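Surface protein SPB1 (Streptococcus agalactiae, PDB 4UZG) forms the backbone (shaft) subunit of the group B streptococcus type 2b pilus, a polymer probably assembled by sortase from copies of this protein. Local coordinates at residues A[167-175]-A[220-231]; A[191-202]-A[209-218]. All coordinates share one frame; numbering follows the deposited sequence.

Contact 1: residues A[167-175]-A[220-231]. With EDO (1,2-ethanediol), chain C.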
# COMPACT_ATOMS: atom_id res chain seq x y z
N ARG A 167 3.56 1.60 0.42
CA ARG A 167 4.36 2.35 -0.54
C ARG A 167 3.83 2.22 -1.96
O ARG A 167 3.34 1.15 -2.35
CB ARG A 167 5.80 1.84 -0.54
CG ARG A 167 6.51 1.80 0.77
CD ARG A 167 7.17 3.05 1.06
NE ARG A 167 7.83 3.13 2.35
CZ ARG A 167 8.22 4.27 2.85
NH1 ARG A 167 8.02 5.38 2.18
NH2 ARG A 167 8.76 4.32 4.04
N ASP A 168 3.98 3.30 -2.72
CA ASP A 168 3.73 3.27 -4.16
C ASP A 168 4.71 4.21 -4.86
O ASP A 168 5.51 4.88 -4.21
CB ASP A 168 2.25 3.54 -4.50
CG ASP A 168 1.76 4.93 -4.22
OD1 ASP A 168 2.52 5.88 -4.03
OD2 ASP A 168 0.49 5.07 -4.25
N GLY A 169 4.68 4.19 -6.19
CA GLY A 169 5.61 4.93 -7.00
C GLY A 169 4.95 5.95 -7.92
O GLY A 169 3.73 5.99 -8.07
N GLN A 170 5.80 6.77 -8.50
CA GLN A 170 5.37 7.85 -9.38
C GLN A 170 6.30 7.97 -10.58
O GLN A 170 7.53 7.89 -10.41
CB GLN A 170 5.37 9.16 -8.62
CG GLN A 170 5.02 10.40 -9.42
CD GLN A 170 5.05 11.60 -8.55
OE1 GLN A 170 6.12 12.22 -8.37
NE2 GLN A 170 3.93 11.91 -7.95
N ILE A 171 5.71 8.17 -11.76
CA ILE A 171 6.45 8.42 -12.98
C ILE A 171 6.14 9.85 -13.43
O ILE A 171 4.97 10.18 -13.68
CB ILE A 171 6.07 7.43 -14.09
CG1 ILE A 171 6.33 5.98 -13.65
CG2 ILE A 171 6.82 7.76 -15.38
CD1 ILE A 171 5.82 4.92 -14.64
N THR A 172 7.17 10.67 -13.54
CA THR A 172 7.06 12.02 -14.07
C THR A 172 7.72 12.02 -15.45
O THR A 172 8.94 11.85 -15.56
CB THR A 172 7.72 13.04 -13.15
OG1 THR A 172 7.10 12.98 -11.86
CG2 THR A 172 7.60 14.46 -13.70
N ILE A 173 6.91 12.16 -16.50
CA ILE A 173 7.38 12.13 -17.87
C ILE A 173 7.66 13.55 -18.33
O ILE A 173 6.80 14.41 -18.19
CB ILE A 173 6.30 11.53 -18.80
CG1 ILE A 173 5.85 10.14 -18.34
CG2 ILE A 173 6.80 11.47 -20.24
CD1 ILE A 173 4.50 9.69 -18.96
N LYS A 174 8.84 13.78 -18.89
CA LYS A 174 9.16 15.05 -19.52
C LYS A 174 9.36 14.83 -21.00
O LYS A 174 10.19 14.04 -21.42
CB LYS A 174 10.41 15.71 -18.96
CG LYS A 174 10.66 17.09 -19.61
CD LYS A 174 11.76 17.90 -18.93
CE LYS A 174 13.12 17.25 -19.07
NZ LYS A 174 14.18 17.92 -18.25
N LYS A 175 8.60 15.57 -21.79
CA LYS A 175 8.66 15.47 -23.24
C LYS A 175 9.47 16.63 -23.79
O LYS A 175 9.17 17.79 -23.47
CB LYS A 175 7.23 15.55 -23.78
CG LYS A 175 7.12 15.32 -25.24
CD LYS A 175 7.59 13.90 -25.47
CE LYS A 175 7.55 13.46 -26.86
NZ LYS A 175 8.46 14.24 -27.73
N THR A 220 0.90 16.10 -22.25
CA THR A 220 1.98 16.87 -21.63
C THR A 220 1.55 18.34 -21.48
O THR A 220 0.95 18.93 -22.39
CB THR A 220 3.31 16.75 -22.38
OG1 THR A 220 3.15 17.24 -23.71
CG2 THR A 220 3.79 15.31 -22.41
N GLY A 221 1.81 18.88 -20.30
CA GLY A 221 1.39 20.22 -19.99
C GLY A 221 2.26 21.28 -20.60
O GLY A 221 3.18 21.02 -21.37
N ALA A 222 1.98 22.53 -20.22
CA ALA A 222 2.72 23.67 -20.73
C ALA A 222 4.21 23.55 -20.42
O ALA A 222 5.04 24.11 -21.13
CB ALA A 222 2.16 24.96 -20.16
N ASP A 223 4.53 22.80 -19.35
CA ASP A 223 5.89 22.51 -18.91
C ASP A 223 6.48 21.23 -19.51
O ASP A 223 7.59 20.83 -19.16
CB ASP A 223 5.94 22.44 -17.36
CG ASP A 223 4.97 21.40 -16.78
OD1 ASP A 223 4.23 20.75 -17.55
OD2 ASP A 223 4.91 21.27 -15.53
N GLY A 224 5.76 20.60 -20.41
CA GLY A 224 6.21 19.34 -21.00
C GLY A 224 5.99 18.09 -20.16
O GLY A 224 6.48 17.03 -20.52
N ILE A 225 5.28 18.21 -19.05
CA ILE A 225 5.24 17.14 -18.05
C ILE A 225 3.89 16.42 -18.03
O ILE A 225 2.82 17.04 -18.16
CB ILE A 225 5.53 17.72 -16.65
CG1 ILE A 225 6.91 18.37 -16.59
CG2 ILE A 225 5.35 16.66 -15.56
CD1 ILE A 225 8.01 17.44 -16.83
N ILE A 226 3.97 15.11 -17.78
CA ILE A 226 2.86 14.29 -17.30
C ILE A 226 3.31 13.66 -15.99
O ILE A 226 4.42 13.11 -15.92
CB ILE A 226 2.55 13.13 -18.28
CG1 ILE A 226 1.96 13.66 -19.59
CG2 ILE A 226 1.60 12.10 -17.66
CD1 ILE A 226 2.08 12.69 -20.74
N THR A 227 2.44 13.68 -14.97
CA THR A 227 2.72 12.96 -13.73
C THR A 227 1.69 11.87 -13.55
O THR A 227 0.48 12.13 -13.56
CB THR A 227 2.71 13.92 -12.52
OG1 THR A 227 3.63 14.99 -12.76
CG2 THR A 227 3.12 13.21 -11.26
N ILE A 228 2.16 10.64 -13.34
CA ILE A 228 1.30 9.50 -13.02
C ILE A 228 1.71 9.01 -11.65
O ILE A 228 2.84 8.54 -11.46
CB ILE A 228 1.40 8.37 -14.07
CG1 ILE A 228 1.13 8.91 -15.49
CG2 ILE A 228 0.42 7.27 -13.70
CD1 ILE A 228 1.32 7.89 -16.60
N THR A 229 0.82 9.15 -10.67
CA THR A 229 1.13 8.85 -9.28
C THR A 229 0.30 7.68 -8.80
O THR A 229 -0.92 7.69 -8.93
CB THR A 229 0.82 10.07 -8.40
OG1 THR A 229 1.50 11.21 -8.93
CG2 THR A 229 1.21 9.83 -6.95
N GLY A 230 0.96 6.69 -8.21
CA GLY A 230 0.25 5.60 -7.57
C GLY A 230 0.42 4.23 -8.19
O GLY A 230 -0.54 3.46 -8.24
N LEU A 231 1.63 3.90 -8.63
CA LEU A 231 1.92 2.67 -9.35
C LEU A 231 2.85 1.76 -8.53
O LEU A 231 3.82 2.19 -7.92
CB LEU A 231 2.62 2.97 -10.67
CG LEU A 231 1.79 3.73 -11.69
CD1 LEU A 231 2.67 4.25 -12.80
CD2 LEU A 231 0.69 2.85 -12.24
C1 EDO C . -1.79 11.68 -11.39
O1 EDO C . -1.76 10.26 -11.28
C2 EDO C . -2.92 12.25 -10.55
O2 EDO C . -2.63 12.01 -9.17
O HOH W 1 5.75 15.27 -11.03

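Contact 2: residues A[191-202]-A[209-218]. With EDO (1,2-ethanediol), chain B.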
# COMPACT_ATOMS: atom_id res chain seq x y z
N LEU A 191 0.06 4.61 -20.93
CA LEU A 191 1.04 3.80 -20.20
C LEU A 191 0.70 2.33 -20.34
O LEU A 191 -0.42 1.92 -20.06
CB LEU A 191 1.08 4.18 -18.72
CG LEU A 191 2.24 3.56 -17.93
CD1 LEU A 191 3.55 4.17 -18.35
CD2 LEU A 191 2.03 3.75 -16.42
N LYS A 192 1.67 1.55 -20.78
CA LYS A 192 1.55 0.10 -20.87
C LYS A 192 2.34 -0.56 -19.75
O LYS A 192 3.40 -0.05 -19.34
CB LYS A 192 2.08 -0.33 -22.25
CG LYS A 192 1.70 -1.70 -22.75
CD LYS A 192 2.28 -1.97 -24.12
CE LYS A 192 1.84 -3.31 -24.63
NZ LYS A 192 2.36 -3.53 -25.99
N ASN A 193 1.81 -1.66 -19.23
CA ASN A 193 2.54 -2.46 -18.27
C ASN A 193 3.37 -3.53 -19.00
O ASN A 193 3.56 -3.45 -20.22
CB ASN A 193 1.59 -3.03 -17.19
CG ASN A 193 0.61 -4.03 -17.74
OD1 ASN A 193 0.75 -4.52 -18.86
ND2 ASN A 193 -0.36 -4.40 -16.91
N ALA A 194 3.91 -4.48 -18.25
CA ALA A 194 4.78 -5.51 -18.80
C ALA A 194 4.04 -6.73 -19.30
O ALA A 194 4.66 -7.65 -19.83
CB ALA A 194 5.82 -5.92 -17.76
N THR A 195 2.73 -6.72 -19.16
CA THR A 195 1.86 -7.84 -19.48
C THR A 195 0.82 -7.47 -20.54
O THR A 195 -0.30 -8.02 -20.54
CB THR A 195 1.21 -8.42 -18.21
OG1 THR A 195 0.51 -7.40 -17.51
CG2 THR A 195 2.26 -8.96 -17.27
N GLY A 196 1.17 -6.57 -21.45
CA GLY A 196 0.38 -6.30 -22.63
C GLY A 196 -0.79 -5.35 -22.45
O GLY A 196 -1.56 -5.17 -23.40
N GLN A 197 -0.93 -4.76 -21.28
CA GLN A 197 -2.13 -4.01 -20.93
C GLN A 197 -1.85 -2.54 -20.76
O GLN A 197 -0.70 -2.13 -20.56
CB GLN A 197 -2.76 -4.56 -19.66
CG GLN A 197 -3.17 -6.02 -19.75
CD GLN A 197 -3.21 -6.68 -18.41
OE1 GLN A 197 -2.24 -6.66 -17.65
NE2 GLN A 197 -4.36 -7.25 -18.08
N PHE A 198 -2.92 -1.75 -20.80
CA PHE A 198 -2.85 -0.30 -20.80
C PHE A 198 -3.57 0.26 -19.59
O PHE A 198 -4.64 -0.21 -19.19
CB PHE A 198 -3.45 0.28 -22.08
CG PHE A 198 -2.70 -0.14 -23.30
CD1 PHE A 198 -2.89 -1.40 -23.85
CD2 PHE A 198 -1.72 0.68 -23.84
CE1 PHE A 198 -2.15 -1.82 -24.95
CE2 PHE A 198 -0.97 0.27 -24.96
CZ PHE A 198 -1.19 -0.99 -25.50
N LEU A 199 -2.99 1.31 -19.01
CA LEU A 199 -3.51 1.92 -17.80
C LEU A 199 -4.80 2.68 -18.03
O LEU A 199 -4.86 3.60 -18.87
CB LEU A 199 -2.47 2.91 -17.26
CG LEU A 199 -2.90 3.77 -16.07
CD1 LEU A 199 -3.19 2.90 -14.85
CD2 LEU A 199 -1.82 4.81 -15.77
N ASN A 200 -5.82 2.32 -17.26
CA ASN A 200 -7.03 3.12 -17.11
C ASN A 200 -7.03 3.59 -15.65
O ASN A 200 -7.13 2.77 -14.73
CB ASN A 200 -8.29 2.34 -17.42
CG ASN A 200 -9.55 3.18 -17.16
OD1 ASN A 200 -9.73 3.77 -16.11
ND2 ASN A 200 -10.36 3.33 -18.18
N PHE A 201 -6.90 4.89 -15.46
CA PHE A 201 -6.85 5.50 -14.14
C PHE A 201 -8.01 6.50 -14.00
O PHE A 201 -7.95 7.48 -13.25
CB PHE A 201 -5.50 6.17 -13.88
CG PHE A 201 -4.99 6.16 -12.44
CD1 PHE A 201 -5.82 5.88 -11.35
CD2 PHE A 201 -3.67 6.48 -12.19
CE1 PHE A 201 -5.31 5.94 -10.06
CE2 PHE A 201 -3.16 6.53 -10.91
CZ PHE A 201 -3.98 6.25 -9.85
N ASN A 202 -9.11 6.22 -14.70
CA ASN A 202 -10.25 7.13 -14.65
C ASN A 202 -10.95 7.13 -13.30
O ASN A 202 -11.49 8.15 -12.89
CB ASN A 202 -11.21 6.82 -15.77
CG ASN A 202 -10.59 7.11 -17.14
OD1 ASN A 202 -9.55 7.78 -17.28
ND2 ASN A 202 -11.22 6.58 -18.16
N TRP A 209 -5.90 -2.15 -15.50
CA TRP A 209 -5.11 -2.54 -16.65
C TRP A 209 -6.02 -3.26 -17.63
O TRP A 209 -6.71 -4.19 -17.25
CB TRP A 209 -3.95 -3.44 -16.22
CG TRP A 209 -3.00 -2.75 -15.31
CD1 TRP A 209 -2.91 -2.92 -13.96
CD2 TRP A 209 -2.06 -1.73 -15.66
NE1 TRP A 209 -1.97 -2.07 -13.44
CE2 TRP A 209 -1.42 -1.34 -14.46
CE3 TRP A 209 -1.67 -1.13 -16.87
CZ2 TRP A 209 -0.44 -0.36 -14.44
CZ3 TRP A 209 -0.70 -0.18 -16.85
CH2 TRP A 209 -0.08 0.21 -15.64
N GLY A 210 -6.01 -2.84 -18.89
CA GLY A 210 -6.91 -3.44 -19.86
C GLY A 210 -6.60 -3.03 -21.28
O GLY A 210 -5.43 -2.92 -21.66
N THR A 211 -7.63 -2.87 -22.08
CA THR A 211 -7.44 -2.62 -23.51
C THR A 211 -6.88 -1.22 -23.75
O THR A 211 -7.02 -0.29 -22.96
CB THR A 211 -8.75 -2.74 -24.28
OG1 THR A 211 -9.59 -1.64 -23.89
CG2 THR A 211 -9.44 -4.08 -24.07
N GLU A 212 -6.23 -1.07 -24.91
CA GLU A 212 -5.74 0.23 -25.31
C GLU A 212 -6.90 1.21 -25.51
O GLU A 212 -6.80 2.38 -25.17
CB GLU A 212 -4.89 0.09 -26.58
CG GLU A 212 -4.21 1.40 -26.94
CD GLU A 212 -3.22 1.28 -28.08
OE1 GLU A 212 -3.05 0.17 -28.63
OE2 GLU A 212 -2.62 2.30 -28.42
N ALA A 213 -8.02 0.74 -26.05
CA ALA A 213 -9.13 1.63 -26.31
C ALA A 213 -9.68 2.22 -25.00
O ALA A 213 -10.23 3.33 -25.00
CB ALA A 213 -10.23 0.89 -27.08
N ASN A 214 -9.54 1.48 -23.91
CA ASN A 214 -10.01 1.94 -22.61
C ASN A 214 -8.97 2.71 -21.79
O ASN A 214 -9.24 3.11 -20.67
CB ASN A 214 -10.49 0.73 -21.81
CG ASN A 214 -11.81 0.13 -22.35
OD1 ASN A 214 -12.58 0.82 -23.06
ND2 ASN A 214 -12.06 -1.14 -22.04
N ALA A 215 -7.80 2.95 -22.35
CA ALA A 215 -6.72 3.59 -21.62
C ALA A 215 -6.99 5.07 -21.36
O ALA A 215 -7.61 5.77 -22.16
CB ALA A 215 -5.43 3.45 -22.38
N THR A 216 -6.43 5.55 -20.26
CA THR A 216 -6.41 6.97 -19.97
C THR A 216 -5.34 7.66 -20.80
O THR A 216 -4.18 7.28 -20.80
CB THR A 216 -6.10 7.19 -18.48
OG1 THR A 216 -7.10 6.54 -17.69
CG2 THR A 216 -6.01 8.67 -18.15
N GLU A 217 -5.74 8.69 -21.54
CA GLU A 217 -4.81 9.51 -22.31
C GLU A 217 -4.30 10.67 -21.46
O GLU A 217 -5.09 11.44 -20.92
CB GLU A 217 -5.48 10.05 -23.56
CG GLU A 217 -5.73 8.98 -24.59
CD GLU A 217 -6.17 9.49 -25.96
OE1 GLU A 217 -6.44 10.69 -26.10
OE2 GLU A 217 -6.22 8.69 -26.92
N TYR A 218 -2.98 10.80 -21.39
CA TYR A 218 -2.31 11.87 -20.66
C TYR A 218 -1.69 12.83 -21.67
O TYR A 218 -0.98 12.39 -22.58
CB TYR A 218 -1.21 11.29 -19.76
CG TYR A 218 -1.74 10.48 -18.61
CD1 TYR A 218 -2.07 11.09 -17.41
CD2 TYR A 218 -1.93 9.10 -18.72
CE1 TYR A 218 -2.56 10.33 -16.34
CE2 TYR A 218 -2.44 8.35 -17.67
CZ TYR A 218 -2.72 8.98 -16.46
OH TYR A 218 -3.23 8.23 -15.41
C1 EDO B . 5.20 -5.25 -14.06
O1 EDO B . 6.55 -5.06 -14.41
C2 EDO B . 4.44 -3.95 -14.25
O2 EDO B . 4.37 -3.59 -15.61
O HOH W 2 -2.69 5.07 -20.04
O HOH W 3 -7.29 0.09 -20.17

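Contact 1: residues A[167-175]-A[220-231]
Strands 169-175 and 225-231 pair antiparallel, their axes 4.6 Å apart at closest and 168° between their directions. Ile-171 and Ile-228 exchange two backbone hydrogen bonds, as do Ile-173 and Ile-226. The register slips at a G1 beta bulge, where Gly-169 O accepts from both Gly-230 N (2.9 Å) and Leu-231 N (3.0 Å). At the other end Lys-175 N donates to Gly-224 O, at the end of the type I turn 221-224. There Asp-223 OD1 accepts from Ile-225 N in an Asx turn. Within the prealbumin-like fold, this pair joins strand 273-279 in one sheet, with 169-177 central. Lys-175 NZ is covalently linked to Asn-279 of that neighbour, an intramolecular isopeptide bond of the kind known in Gram-positive pilins. Ile-171, Ile-173, Ile-226, Ile-228 and Leu-231 share the buried face. Ile-171 CD1 meets Leu-231 CD1 at 3.7 Å, the side chains crossing at about a right angle. Gln-170, Thr-172, Ile-225, Thr-227 and Thr-229 occupy the other face, where Ile-225 meets Thr-172 CG2 and Lys-174 CB. Gln-170 CG lies anti to the backbone N (chi1 177°) and the chain runs straight on beside Thr-229. NE2 of Gln-170 donates to Thr-229 OG1 at 2.7 Å, with that oxygen 20° out of the Gln-170 amide plane. A water bridges Thr-172 OG1 and Thr-227 OG1.

Contact 2: residues A[191-202]-A[209-218]
Trp-209 lays its indole between Asn-193 and Leu-199. Its CB rests on Gln-197 CB at 3.8 Å. CG and CD2 lie under the Asn-193 amide, whose ND2 is 3.4 Å from Trp-209 CD2, with the amide and ring planes 30° apart. Further out, Asn-193 CB sits over the face of the six-membered ring, a CH-pi contact of 3.8 Å to the Trp-209 centroid. Trp-209 CZ3 meets Leu-199 CB at 3.6 Å, and Leu-199 CD1 lies over the opposite face. CH2, at the far corner, approaches Leu-191 CD2. The Asn-193 amide is fixed by the turn it closes: OD1 accepts from Thr-195 N and Gln-197 N on opposite faces of its plane, the first an Asx turn, while ND2 donates to Gln-197 OE1. That turn leads from strand 188-192 into strand 198-200, which pairs with 208-210 in a small hairpin of the prealbumin-like domain. There Phe-198 and Gly-210 form a hydrogen-bonded pair. On the other side of that hairpin Glu-212 stacks its carboxylate along the Phe-198 ring, planes 11° apart, with Glu-212 CB over the ring centre. Glu-212 OE2 also makes a salt bridge to Lys-241. Farther along, Thr-216 N donates to Leu-199 O, and Thr-216 OG1 accepts from Phe-201 N (2.8 Å). Asn-200 ND2 reaches Asn-214 O at 2.7 Å. Tyr-218 OH touches Phe-201 CB at 3.4 Å.

Contact 1 is mostly buried, whereas contact 2 lies nearer the surface. Both belong to the same prealbumin-like domain, and contact 2 is nested in the chain between the segments of contact 1. Regular strand pairing and aliphatic packing dominate 167-175/220-231. Short strands, turns and aromatic faces met by amide and carboxylate groups mark 191-202/209-218. The two meet directly: Leu-231 CD1 packs on Leu-191 CD2, Ile-228 CG2 on Leu-199 CD2, and Ile-226 CD1 on the backbone of Tyr-218. The aliphatic face of contact 1 thus packs against the inner side chains of contact 2. The covalent link lies with contact 1, while in contact 2 the side chain of Trp-209 is about 6 Å from a calcium ion.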